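Local coordinates for protein phosphoribosylaminoimidazole carboxylase, ATPase subunit (Thermus thermophilus, PDB 3AW8) that probably catalyses the ATP-dependent conversion of 5-aminoimidazole ribonucleotide and bicarbonate to N5-carboxyaminoimidazole ribonucleotide in purine biosynthesis, at residues A[177-185]-A[195-203]; A[219-230]-A[245-254]. All coordinates share one frame; numbering follows the deposited sequence.

Contact 1: residues A[177-185]-A[195-203]; sequences FDREVSLLA and FYPLVENRH. With AMP (adenosine monophosphate), chain C.
Asn201 N bonds Glu180 O at 3.0 Å in a beta hairpin of the ATP-grasp domain, at the end that holds the ribose of AMP. Glu180 CB rests 3.6 Å from Asn201 O. The next atom, CG, sits over one face of the Phe177 ring, offset toward its rim, and the extended chain carries the carboxylate on to the nucleotide. There Glu180 OE1 accepts from AMP O2' at 3.1 Å, and water 1 links the same oxygen to His203 N. OE1 also lies in the plane of the His203 ring, at its CD2 edge, while OE2 faces AMP C2'.

Beyond Glu180 the strands pair through Ser182 and Val199, with Ser182 N to Val199 O at 2.9 Å. A one-residue register shift follows, after which Tyr196 N meets Leu184 O at 3.1 Å.

On the opposite face Glu200 bridges two arginines. Its CG is anti to the backbone N (chi1 166°), which sends the extended chain across Arg179 at about a right angle. Arg179 NH2 bonds the anti side of Glu200 OE2 at 2.9 Å, the two planes 68° apart, and Arg202 NE reaches Glu200 OE1 at 3.2 Å. With an alanine here, Arg179 and Arg202 would probably be left without their shared counter-charge. Arg179 NE also bonds Gln249 OE1, and its NH2 also bonds Pro216 O.

Farther along that face, Leu183 CD1 packs on Leu198 CD2 at 3.7 Å. The hairpin runs inside an antiparallel sheet, between strands 241-250 and 207-213. Helix 220-237 covers Leu183, Ala185 and Phe195, and Trp269 lies against Val199 on the other side.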
loop_
_atom_site.group_PDB
_atom_site.type_symbol
_atom_site.label_atom_id
_atom_site.label_comp_id
_atom_site.label_asym_id
_atom_site.label_seq_id
_atom_site.Cartn_x
_atom_site.Cartn_y
_atom_site.Cartn_z
ATOM N N PHE A 177 -12.616 -33.567 -4.792
ATOM C CA PHE A 177 -12.620 -32.630 -3.676
ATOM C C PHE A 177 -13.848 -31.726 -3.628
ATOM O O PHE A 177 -14.459 -31.412 -4.656
ATOM C CB PHE A 177 -11.338 -31.780 -3.710
ATOM C CG PHE A 177 -11.172 -30.975 -4.973
ATOM C CD1 PHE A 177 -11.834 -29.761 -5.136
ATOM C CD2 PHE A 177 -10.387 -31.452 -6.019
ATOM C CE1 PHE A 177 -11.718 -29.035 -6.322
ATOM C CE2 PHE A 177 -10.265 -30.733 -7.211
ATOM C CZ PHE A 177 -10.932 -29.524 -7.364
ATOM N N ASP A 178 -14.206 -31.326 -2.412
ATOM C CA ASP A 178 -15.335 -30.435 -2.186
ATOM C C ASP A 178 -14.902 -29.086 -2.742
ATOM O O ASP A 178 -15.672 -28.381 -3.401
ATOM C CB ASP A 178 -15.611 -30.313 -0.684
ATOM C CG ASP A 178 -16.055 -31.630 -0.056
ATOM O OD1 ASP A 178 -15.867 -31.794 1.174
ATOM O OD2 ASP A 178 -16.598 -32.491 -0.786
ATOM N N ARG A 179 -13.648 -28.743 -2.470
ATOM C CA ARG A 179 -13.065 -27.495 -2.942
ATOM C C ARG A 179 -11.554 -27.527 -2.753
ATOM O O ARG A 179 -11.000 -28.459 -2.160
ATOM C CB ARG A 179 -13.631 -26.308 -2.165
ATOM C CG ARG A 179 -13.256 -26.314 -0.692
ATOM C CD ARG A 179 -13.824 -25.112 0.038
ATOM N NE ARG A 179 -13.605 -25.231 1.473
ATOM C CZ ARG A 179 -14.012 -24.338 2.368
ATOM N NH1 ARG A 179 -13.764 -24.532 3.661
ATOM N NH2 ARG A 179 -14.666 -23.254 1.968
ATOM N N GLU A 180 -10.901 -26.496 -3.274
ATOM C CA GLU A 180 -9.466 -26.348 -3.151
ATOM C C GLU A 180 -9.247 -25.193 -2.189
ATOM O O GLU A 180 -9.965 -24.196 -2.231
ATOM C CB GLU A 180 -8.840 -26.039 -4.514
ATOM C CG GLU A 180 -8.594 -27.280 -5.356
ATOM C CD GLU A 180 -8.004 -26.970 -6.717
ATOM O OE1 GLU A 180 -8.777 -26.641 -7.644
ATOM O OE2 GLU A 180 -6.761 -27.046 -6.859
ATOM N N VAL A 181 -8.285 -25.343 -1.290
ATOM C CA VAL A 181 -7.989 -24.285 -0.343
ATOM C C VAL A 181 -6.481 -24.173 -0.195
ATOM O O VAL A 181 -5.742 -25.061 -0.614
ATOM C CB VAL A 181 -8.644 -24.551 1.049
ATOM C CG1 VAL A 181 -10.159 -24.615 0.899
ATOM C CG2 VAL A 181 -8.103 -25.833 1.668
ATOM N N SER A 182 -6.018 -23.072 0.379
ATOM C CA SER A 182 -4.588 -22.890 0.573
ATOM C C SER A 182 -4.362 -22.152 1.870
ATOM O O SER A 182 -5.223 -21.399 2.327
ATOM C CB SER A 182 -3.974 -22.097 -0.585
ATOM O OG SER A 182 -4.360 -20.741 -0.530
ATOM N N LEU A 183 -3.204 -22.380 2.469
ATOM C CA LEU A 183 -2.869 -21.724 3.721
ATOM C C LEU A 183 -1.535 -21.016 3.579
ATOM O O LEU A 183 -0.510 -21.656 3.343
ATOM C CB LEU A 183 -2.787 -22.747 4.859
ATOM C CG LEU A 183 -2.407 -22.146 6.215
ATOM C CD1 LEU A 183 -3.537 -22.361 7.196
ATOM C CD2 LEU A 183 -1.127 -22.776 6.728
ATOM N N LEU A 184 -1.546 -19.695 3.691
ATOM C CA LEU A 184 -0.307 -18.945 3.608
ATOM C C LEU A 184 0.255 -18.910 5.024
ATOM O O LEU A 184 -0.438 -18.532 5.964
ATOM C CB LEU A 184 -0.553 -17.516 3.101
ATOM C CG LEU A 184 -1.038 -17.316 1.662
ATOM C CD1 LEU A 184 -0.235 -18.203 0.741
ATOM C CD2 LEU A 184 -2.516 -17.651 1.537
ATOM N N ALA A 185 1.502 -19.330 5.179
ATOM C CA ALA A 185 2.138 -19.336 6.489
ATOM C C ALA A 185 3.454 -18.589 6.404
ATOM O O ALA A 185 4.031 -18.445 5.325
ATOM C CB ALA A 185 2.377 -20.774 6.960
ATOM N N PHE A 195 0.102 -17.484 10.870
ATOM C CA PHE A 195 -0.720 -18.148 9.860
ATOM C C PHE A 195 -1.911 -17.291 9.451
ATOM O O PHE A 195 -2.524 -16.625 10.291
ATOM C CB PHE A 195 -1.218 -19.492 10.407
ATOM C CG PHE A 195 -0.117 -20.370 10.937
ATOM C CD1 PHE A 195 0.473 -21.337 10.130
ATOM C CD2 PHE A 195 0.387 -20.173 12.221
ATOM C CE1 PHE A 195 1.553 -22.089 10.593
ATOM C CE2 PHE A 195 1.466 -20.919 12.687
ATOM C CZ PHE A 195 2.051 -21.878 11.871
ATOM N N TYR A 196 -2.232 -17.307 8.159
ATOM C CA TYR A 196 -3.359 -16.542 7.629
ATOM C C TYR A 196 -4.572 -17.444 7.606
ATOM O O TYR A 196 -4.446 -18.662 7.638
ATOM C CB TYR A 196 -3.083 -16.073 6.187
ATOM C CG TYR A 196 -2.143 -14.906 6.080
ATOM C CD1 TYR A 196 -2.614 -13.593 6.155
ATOM C CD2 TYR A 196 -0.765 -15.109 5.976
ATOM C CE1 TYR A 196 -1.726 -12.503 6.137
ATOM C CE2 TYR A 196 0.125 -14.039 5.961
ATOM C CZ TYR A 196 -0.359 -12.743 6.048
ATOM O OH TYR A 196 0.533 -11.705 6.117
ATOM N N PRO A 197 -5.772 -16.859 7.552
ATOM C CA PRO A 197 -6.955 -17.718 7.512
ATOM C C PRO A 197 -6.841 -18.596 6.267
ATOM O O PRO A 197 -6.164 -18.224 5.311
ATOM C CB PRO A 197 -8.099 -16.715 7.391
ATOM C CG PRO A 197 -7.572 -15.521 8.123
ATOM C CD PRO A 197 -6.148 -15.440 7.651
ATOM N N LEU A 198 -7.475 -19.761 6.278
ATOM C CA LEU A 198 -7.440 -20.619 5.106
ATOM C C LEU A 198 -8.106 -19.794 4.026
ATOM O O LEU A 198 -8.827 -18.849 4.330
ATOM C CB LEU A 198 -8.234 -21.912 5.339
ATOM C CG LEU A 198 -7.530 -23.077 6.045
ATOM C CD1 LEU A 198 -8.530 -24.185 6.306
ATOM C CD2 LEU A 198 -6.381 -23.600 5.184
ATOM N N VAL A 199 -7.869 -20.140 2.768
ATOM C CA VAL A 199 -8.458 -19.400 1.666
ATOM C C VAL A 199 -9.011 -20.399 0.662
ATOM O O VAL A 199 -8.387 -21.431 0.404
ATOM C CB VAL A 199 -7.389 -18.501 0.970
ATOM C CG1 VAL A 199 -7.998 -17.770 -0.223
ATOM C CG2 VAL A 199 -6.823 -17.504 1.965
ATOM N N GLU A 200 -10.188 -20.109 0.113
ATOM C CA GLU A 200 -10.779 -20.992 -0.879
ATOM C C GLU A 200 -10.403 -20.480 -2.261
ATOM O O GLU A 200 -10.699 -19.333 -2.612
ATOM C CB GLU A 200 -12.297 -21.033 -0.740
ATOM C CG GLU A 200 -12.979 -21.656 -1.941
ATOM C CD GLU A 200 -14.459 -21.846 -1.748
ATOM O OE1 GLU A 200 -15.159 -22.027 -2.772
ATOM O OE2 GLU A 200 -14.915 -21.824 -0.579
ATOM N N ASN A 201 -9.760 -21.332 -3.049
ATOM C CA ASN A 201 -9.327 -20.936 -4.385
ATOM C C ASN A 201 -10.072 -21.693 -5.471
ATOM O O ASN A 201 -10.270 -22.897 -5.370
ATOM C CB ASN A 201 -7.820 -21.173 -4.524
ATOM C CG ASN A 201 -7.052 -20.715 -3.302
ATOM O OD1 ASN A 201 -6.321 -21.493 -2.683
ATOM N ND2 ASN A 201 -7.226 -19.447 -2.937
ATOM N N ARG A 202 -10.491 -20.981 -6.508
ATOM C CA ARG A 202 -11.205 -21.608 -7.604
ATOM C C ARG A 202 -10.425 -21.434 -8.880
ATOM O O ARG A 202 -10.091 -20.314 -9.265
ATOM C CB ARG A 202 -12.589 -20.992 -7.775
ATOM C CG ARG A 202 -13.467 -21.169 -6.572
ATOM C CD ARG A 202 -14.859 -20.705 -6.877
ATOM N NE ARG A 202 -15.719 -20.865 -5.716
ATOM C CZ ARG A 202 -16.957 -20.397 -5.649
ATOM N NH1 ARG A 202 -17.473 -19.741 -6.683
ATOM N NH2 ARG A 202 -17.670 -20.579 -4.547
ATOM N N HIS A 203 -10.144 -22.549 -9.535
ATOM C CA HIS A 203 -9.387 -22.527 -10.767
ATOM C C HIS A 203 -10.301 -22.818 -11.936
ATOM O O HIS A 203 -11.354 -23.429 -11.773
ATOM C CB HIS A 203 -8.282 -23.580 -10.714
ATOM C CG HIS A 203 -7.375 -23.438 -9.533
ATOM N ND1 HIS A 203 -6.349 -22.519 -9.488
ATOM C CD2 HIS A 203 -7.378 -24.060 -8.329
ATOM C CE1 HIS A 203 -5.759 -22.579 -8.306
ATOM N NE2 HIS A 203 -6.365 -23.506 -7.585
HETATM P P AMP C . -1.248 -27.825 -11.108
HETATM O O1P AMP C . -0.971 -26.503 -10.487
HETATM O O2P AMP C . -1.288 -28.963 -9.960
HETATM O O3P AMP C . -0.090 -28.170 -12.172
HETATM O "O5'" AMP C . -2.675 -27.780 -11.887
HETATM C "C5'" AMP C . -3.715 -27.514 -10.927
HETATM C "C4'" AMP C . -5.093 -27.745 -11.577
HETATM O "O4'" AMP C . -5.287 -29.154 -11.933
HETATM C "C3'" AMP C . -6.241 -27.356 -10.627
HETATM O "O3'" AMP C . -7.269 -26.661 -11.345
HETATM C "C2'" AMP C . -6.732 -28.685 -10.035
HETATM O "O2'" AMP C . -8.153 -28.673 -9.846
HETATM C "C1'" AMP C . -6.282 -29.765 -11.044
HETATM N N9 AMP C . -5.699 -30.933 -10.338
HETATM C C8 AMP C . -4.380 -31.118 -10.007
HETATM N N7 AMP C . -4.217 -32.254 -9.393
HETATM C C5 AMP C . -5.408 -32.878 -9.285
HETATM C C6 AMP C . -5.850 -34.109 -8.730
HETATM N N6 AMP C . -4.951 -34.973 -8.126
HETATM N N1 AMP C . -7.164 -34.422 -8.803
HETATM C C2 AMP C . -8.051 -33.600 -9.384
HETATM N N3 AMP C . -7.674 -32.434 -9.917
HETATM C C4 AMP C . -6.383 -32.037 -9.891
HETATM O O HOH W 1 -10.969 -25.070 -8.541
HETATM O O HOH W 2 -12.262 -24.475 -4.681
#

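Contact 2: residues A[219-230]-A[245-254]; sequences SEALQKKAEAYA and LEFFQVGEEL. With AMP (adenosine monophosphate), chain C.
Helix 220-237 of the ATP-grasp domain packs on the beta hairpin of strands 241-250 and 253-260 through Leu222, Lys225, Ala226, Tyr229 and Ala230. Leu254 lies in the middle. Its CD2 meets Leu222 CD2 at 3.4 Å, while its CD1 lies against Ala226 CB and, 4.0 Å from Tyr229 CE2, in the plane of the tyrosine ring at its edge. Tyr229 also touches Phe247: the ring centroids are 5.8 Å apart and the planes 35° from parallel. At the Ala230 end, Leu245 CD2 touches Ala230 CA at 3.6 Å and also Ala230 CB. At the helix start Ser219 is the N-cap, its OG accepting from Ala221 N and Leu222 N, and its CB comes up to Glu252 OE1.

Lys225 runs extended past Leu254 in the opposite direction and then bends at chi4 (-70°). That turn brings NZ to Tyr229 OH at 2.7 Å and to Glu253 OE1 at 3.3 Å, a salt bridge whose hydrogen bond is weak. Val250 and Glu253 close the hairpin with two backbone bonds around Gly251 and Glu252. The contact is therefore mainly apolar, and at its exposed rim the lysine's charge is met by Glu253 while Tyr229 OH also holds NZ.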
loop_
_atom_site.group_PDB
_atom_site.type_symbol
_atom_site.label_atom_id
_atom_site.label_comp_id
_atom_site.label_asym_id
_atom_site.label_seq_id
_atom_site.Cartn_x
_atom_site.Cartn_y
_atom_site.Cartn_z
ATOM N N SER A 219 -13.790 -24.840 9.044
ATOM C CA SER A 219 -13.899 -25.294 10.426
ATOM C C SER A 219 -12.847 -24.610 11.293
ATOM O O SER A 219 -11.869 -24.068 10.786
ATOM C CB SER A 219 -13.698 -26.812 10.492
ATOM O OG SER A 219 -13.255 -27.207 11.780
ATOM N N GLU A 220 -13.047 -24.633 12.602
ATOM C CA GLU A 220 -12.084 -24.028 13.510
ATOM C C GLU A 220 -10.953 -25.049 13.651
ATOM O O GLU A 220 -9.785 -24.696 13.819
ATOM C CB GLU A 220 -12.750 -23.743 14.862
ATOM C CG GLU A 220 -12.108 -22.619 15.672
ATOM C CD GLU A 220 -10.925 -23.077 16.516
ATOM O OE1 GLU A 220 -9.959 -23.638 15.954
ATOM O OE2 GLU A 220 -10.960 -22.869 17.750
ATOM N N ALA A 221 -11.307 -26.324 13.560
ATOM C CA ALA A 221 -10.314 -27.383 13.661
ATOM C C ALA A 221 -9.585 -27.492 12.325
ATOM O O ALA A 221 -8.405 -27.849 12.274
ATOM C CB ALA A 221 -10.985 -28.702 14.008
ATOM N N LEU A 222 -10.296 -27.181 11.242
ATOM C CA LEU A 222 -9.703 -27.235 9.913
ATOM C C LEU A 222 -8.506 -26.289 9.899
ATOM O O LEU A 222 -7.449 -26.627 9.370
ATOM C CB LEU A 222 -10.716 -26.810 8.846
ATOM C CG LEU A 222 -10.641 -27.578 7.519
ATOM C CD1 LEU A 222 -11.597 -26.973 6.499
ATOM C CD2 LEU A 222 -9.221 -27.543 6.993
ATOM N N GLN A 223 -8.676 -25.109 10.493
ATOM C CA GLN A 223 -7.604 -24.119 10.560
ATOM C C GLN A 223 -6.372 -24.697 11.242
ATOM O O GLN A 223 -5.280 -24.711 10.667
ATOM C CB GLN A 223 -8.060 -22.871 11.324
ATOM C CG GLN A 223 -8.354 -21.671 10.436
ATOM C CD GLN A 223 -7.124 -21.168 9.700
ATOM O OE1 GLN A 223 -7.222 -20.685 8.579
ATOM N NE2 GLN A 223 -5.964 -21.268 10.333
ATOM N N LYS A 224 -6.551 -25.169 12.472
ATOM C CA LYS A 224 -5.452 -25.745 13.233
ATOM C C LYS A 224 -4.798 -26.885 12.465
ATOM O O LYS A 224 -3.580 -27.069 12.518
ATOM C CB LYS A 224 -5.966 -26.247 14.583
ATOM C CG LYS A 224 -5.833 -25.243 15.723
ATOM C CD LYS A 224 -6.506 -23.913 15.409
ATOM C CE LYS A 224 -6.312 -22.918 16.552
ATOM N NZ LYS A 224 -4.870 -22.702 16.878
ATOM N N LYS A 225 -5.622 -27.643 11.748
ATOM C CA LYS A 225 -5.156 -28.777 10.958
ATOM C C LYS A 225 -4.129 -28.279 9.937
ATOM O O LYS A 225 -2.985 -28.751 9.899
ATOM C CB LYS A 225 -6.361 -29.431 10.255
ATOM C CG LYS A 225 -6.163 -30.879 9.780
ATOM C CD LYS A 225 -7.511 -31.489 9.350
ATOM C CE LYS A 225 -7.406 -32.951 8.906
ATOM N NZ LYS A 225 -6.690 -33.153 7.609
ATOM N N ALA A 226 -4.546 -27.311 9.123
ATOM C CA ALA A 226 -3.691 -26.722 8.100
ATOM C C ALA A 226 -2.449 -26.086 8.715
ATOM O O ALA A 226 -1.331 -26.284 8.240
ATOM C CB ALA A 226 -4.473 -25.678 7.316
ATOM N N GLU A 227 -2.649 -25.319 9.779
ATOM C CA GLU A 227 -1.537 -24.660 10.439
ATOM C C GLU A 227 -0.533 -25.674 10.968
ATOM O O GLU A 227 0.677 -25.448 10.916
ATOM C CB GLU A 227 -2.054 -23.776 11.574
ATOM C CG GLU A 227 -2.915 -22.622 11.091
ATOM C CD GLU A 227 -3.240 -21.631 12.190
ATOM O OE1 GLU A 227 -2.296 -21.169 12.859
ATOM O OE2 GLU A 227 -4.431 -21.307 12.385
ATOM N N ALA A 228 -1.040 -26.797 11.468
ATOM C CA ALA A 228 -0.193 -27.852 12.006
ATOM C C ALA A 228 0.696 -28.429 10.903
ATOM O O ALA A 228 1.912 -28.580 11.075
ATOM C CB ALA A 228 -1.056 -28.939 12.611
ATOM N N TYR A 229 0.087 -28.755 9.768
ATOM C CA TYR A 229 0.848 -29.292 8.652
ATOM C C TYR A 229 1.891 -28.256 8.225
ATOM O O TYR A 229 3.043 -28.592 7.938
ATOM C CB TYR A 229 -0.073 -29.594 7.464
ATOM C CG TYR A 229 -1.158 -30.620 7.727
ATOM C CD1 TYR A 229 -0.870 -31.826 8.365
ATOM C CD2 TYR A 229 -2.458 -30.412 7.276
ATOM C CE1 TYR A 229 -1.849 -32.804 8.541
ATOM C CE2 TYR A 229 -3.447 -31.384 7.446
ATOM C CZ TYR A 229 -3.135 -32.581 8.076
ATOM O OH TYR A 229 -4.096 -33.559 8.212
ATOM N N ALA A 230 1.481 -26.992 8.201
ATOM C CA ALA A 230 2.363 -25.906 7.791
ATOM C C ALA A 230 3.556 -25.729 8.718
ATOM O O ALA A 230 4.670 -25.468 8.262
ATOM C CB ALA A 230 1.580 -24.612 7.706
ATOM N N LEU A 245 0.918 -23.232 1.050
ATOM C CA LEU A 245 0.530 -24.631 0.968
ATOM C C LEU A 245 -0.883 -24.766 0.410
ATOM O O LEU A 245 -1.830 -24.188 0.941
ATOM C CB LEU A 245 0.598 -25.260 2.360
ATOM C CG LEU A 245 1.779 -26.175 2.703
ATOM C CD1 LEU A 245 3.030 -25.733 1.964
ATOM C CD2 LEU A 245 1.987 -26.181 4.220
ATOM N N GLU A 246 -1.013 -25.526 -0.669
ATOM C CA GLU A 246 -2.305 -25.758 -1.293
ATOM C C GLU A 246 -2.800 -27.167 -0.990
ATOM O O GLU A 246 -2.069 -28.138 -1.168
ATOM C CB GLU A 246 -2.203 -25.568 -2.803
ATOM C CG GLU A 246 -2.242 -24.119 -3.228
ATOM C CD GLU A 246 -2.311 -23.956 -4.733
ATOM O OE1 GLU A 246 -1.252 -24.057 -5.386
ATOM O OE2 GLU A 246 -3.428 -23.739 -5.262
ATOM N N PHE A 247 -4.039 -27.281 -0.525
ATOM C CA PHE A 247 -4.614 -28.588 -0.217
ATOM C C PHE A 247 -5.923 -28.813 -0.966
ATOM O O PHE A 247 -6.493 -27.891 -1.552
ATOM C CB PHE A 247 -4.910 -28.735 1.282
ATOM C CG PHE A 247 -3.715 -28.574 2.166
ATOM C CD1 PHE A 247 -3.303 -27.312 2.575
ATOM C CD2 PHE A 247 -3.011 -29.686 2.612
ATOM C CE1 PHE A 247 -2.206 -27.158 3.421
ATOM C CE2 PHE A 247 -1.912 -29.545 3.457
ATOM C CZ PHE A 247 -1.509 -28.282 3.863
ATOM N N PHE A 248 -6.376 -30.062 -0.951
ATOM C CA PHE A 248 -7.649 -30.440 -1.543
ATOM C C PHE A 248 -8.497 -30.706 -0.310
ATOM O O PHE A 248 -8.027 -31.364 0.620
ATOM C CB PHE A 248 -7.535 -31.739 -2.335
ATOM C CG PHE A 248 -6.885 -31.583 -3.665
ATOM C CD1 PHE A 248 -7.382 -30.680 -4.592
ATOM C CD2 PHE A 248 -5.786 -32.360 -4.008
ATOM C CE1 PHE A 248 -6.790 -30.550 -5.849
ATOM C CE2 PHE A 248 -5.187 -32.237 -5.262
ATOM C CZ PHE A 248 -5.692 -31.331 -6.182
ATOM N N GLN A 249 -9.720 -30.186 -0.272
ATOM C CA GLN A 249 -10.577 -30.438 0.882
ATOM C C GLN A 249 -11.642 -31.463 0.523
ATOM O O GLN A 249 -12.517 -31.206 -0.307
ATOM C CB GLN A 249 -11.262 -29.159 1.378
ATOM C CG GLN A 249 -11.878 -29.333 2.768
ATOM C CD GLN A 249 -12.798 -28.191 3.185
ATOM O OE1 GLN A 249 -12.453 -27.016 3.061
ATOM N NE2 GLN A 249 -13.972 -28.541 3.702
ATOM N N VAL A 250 -11.544 -32.638 1.136
ATOM C CA VAL A 250 -12.512 -33.705 0.915
ATOM C C VAL A 250 -13.128 -33.955 2.288
ATOM O O VAL A 250 -12.471 -34.487 3.191
ATOM C CB VAL A 250 -11.837 -35.004 0.400
ATOM C CG1 VAL A 250 -12.896 -35.971 -0.111
ATOM C CG2 VAL A 250 -10.850 -34.680 -0.704
ATOM N N GLY A 251 -14.380 -33.538 2.446
ATOM C CA GLY A 251 -15.054 -33.692 3.719
ATOM C C GLY A 251 -14.427 -32.772 4.748
ATOM O O GLY A 251 -14.647 -31.560 4.734
ATOM N N GLU A 252 -13.647 -33.357 5.649
ATOM C CA GLU A 252 -12.961 -32.605 6.689
ATOM C C GLU A 252 -11.497 -32.995 6.651
ATOM O O GLU A 252 -10.764 -32.852 7.634
ATOM C CB GLU A 252 -13.551 -32.914 8.064
ATOM C CG GLU A 252 -14.863 -32.197 8.334
ATOM C CD GLU A 252 -14.739 -30.684 8.196
ATOM O OE1 GLU A 252 -13.941 -30.072 8.945
ATOM O OE2 GLU A 252 -15.440 -30.107 7.334
ATOM N N GLU A 253 -11.080 -33.494 5.494
ATOM C CA GLU A 253 -9.702 -33.899 5.295
ATOM C C GLU A 253 -8.974 -32.965 4.341
ATOM O O GLU A 253 -9.569 -32.405 3.416
ATOM C CB GLU A 253 -9.646 -35.336 4.771
ATOM C CG GLU A 253 -9.894 -36.363 5.854
ATOM C CD GLU A 253 -8.981 -36.149 7.053
ATOM O OE1 GLU A 253 -7.741 -36.179 6.868
ATOM O OE2 GLU A 253 -9.504 -35.945 8.173
ATOM N N LEU A 254 -7.681 -32.793 4.593
ATOM C CA LEU A 254 -6.835 -31.943 3.773
ATOM C C LEU A 254 -5.732 -32.800 3.159
ATOM O O LEU A 254 -4.991 -33.473 3.878
ATOM C CB LEU A 254 -6.197 -30.838 4.626
ATOM C CG LEU A 254 -7.066 -29.765 5.288
ATOM C CD1 LEU A 254 -6.182 -28.852 6.121
ATOM C CD2 LEU A 254 -7.807 -28.963 4.229
HETATM P P AMP C . -1.248 -27.825 -11.108
HETATM O O1P AMP C . -0.971 -26.503 -10.487
HETATM O O2P AMP C . -1.288 -28.963 -9.960
HETATM O O3P AMP C . -0.090 -28.170 -12.172
HETATM O "O5'" AMP C . -2.675 -27.780 -11.887
HETATM C "C5'" AMP C . -3.715 -27.514 -10.927
HETATM C "C4'" AMP C . -5.093 -27.745 -11.577
HETATM O "O4'" AMP C . -5.287 -29.154 -11.933
HETATM C "C3'" AMP C . -6.241 -27.356 -10.627
HETATM O "O3'" AMP C . -7.269 -26.661 -11.345
HETATM C "C2'" AMP C . -6.732 -28.685 -10.035
HETATM O "O2'" AMP C . -8.153 -28.673 -9.846
HETATM C "C1'" AMP C . -6.282 -29.765 -11.044
HETATM N N9 AMP C . -5.699 -30.933 -10.338
HETATM C C8 AMP C . -4.380 -31.118 -10.007
HETATM N N7 AMP C . -4.217 -32.254 -9.393
HETATM C C5 AMP C . -5.408 -32.878 -9.285
HETATM C C6 AMP C . -5.850 -34.109 -8.730
HETATM N N6 AMP C . -4.951 -34.973 -8.126
HETATM N N1 AMP C . -7.164 -34.422 -8.803
HETATM C C2 AMP C . -8.051 -33.600 -9.384
HETATM N N3 AMP C . -7.674 -32.434 -9.917
HETATM C C4 AMP C . -6.383 -32.037 -9.891
#

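In the fold
Contact 1 and contact 2 meet along strands 179-187 and 241-250, neighbours in one antiparallel sheet, and their centres are 9 Å apart. Asp178 OD1 probably bonds Gly251 N at 2.6 Å, and Arg179 NE probably bonds Gln249 OE1 at 2.7 Å; Asp178 and Arg179 both face Gln249 in a classic beta bulge. The helix of contact 2 lies over the Leu183 and Leu198 face of contact 1. At the nucleotide, the Phe177 and Phe248 rings meet with planes about 15° apart. Phe248 CZ comes within 3.5 Å of AMP C5, so contact 2 reaches the base while contact 1 holds the ribose. Arg97 NH2 and Val175 N also hydrogen-bond AMP.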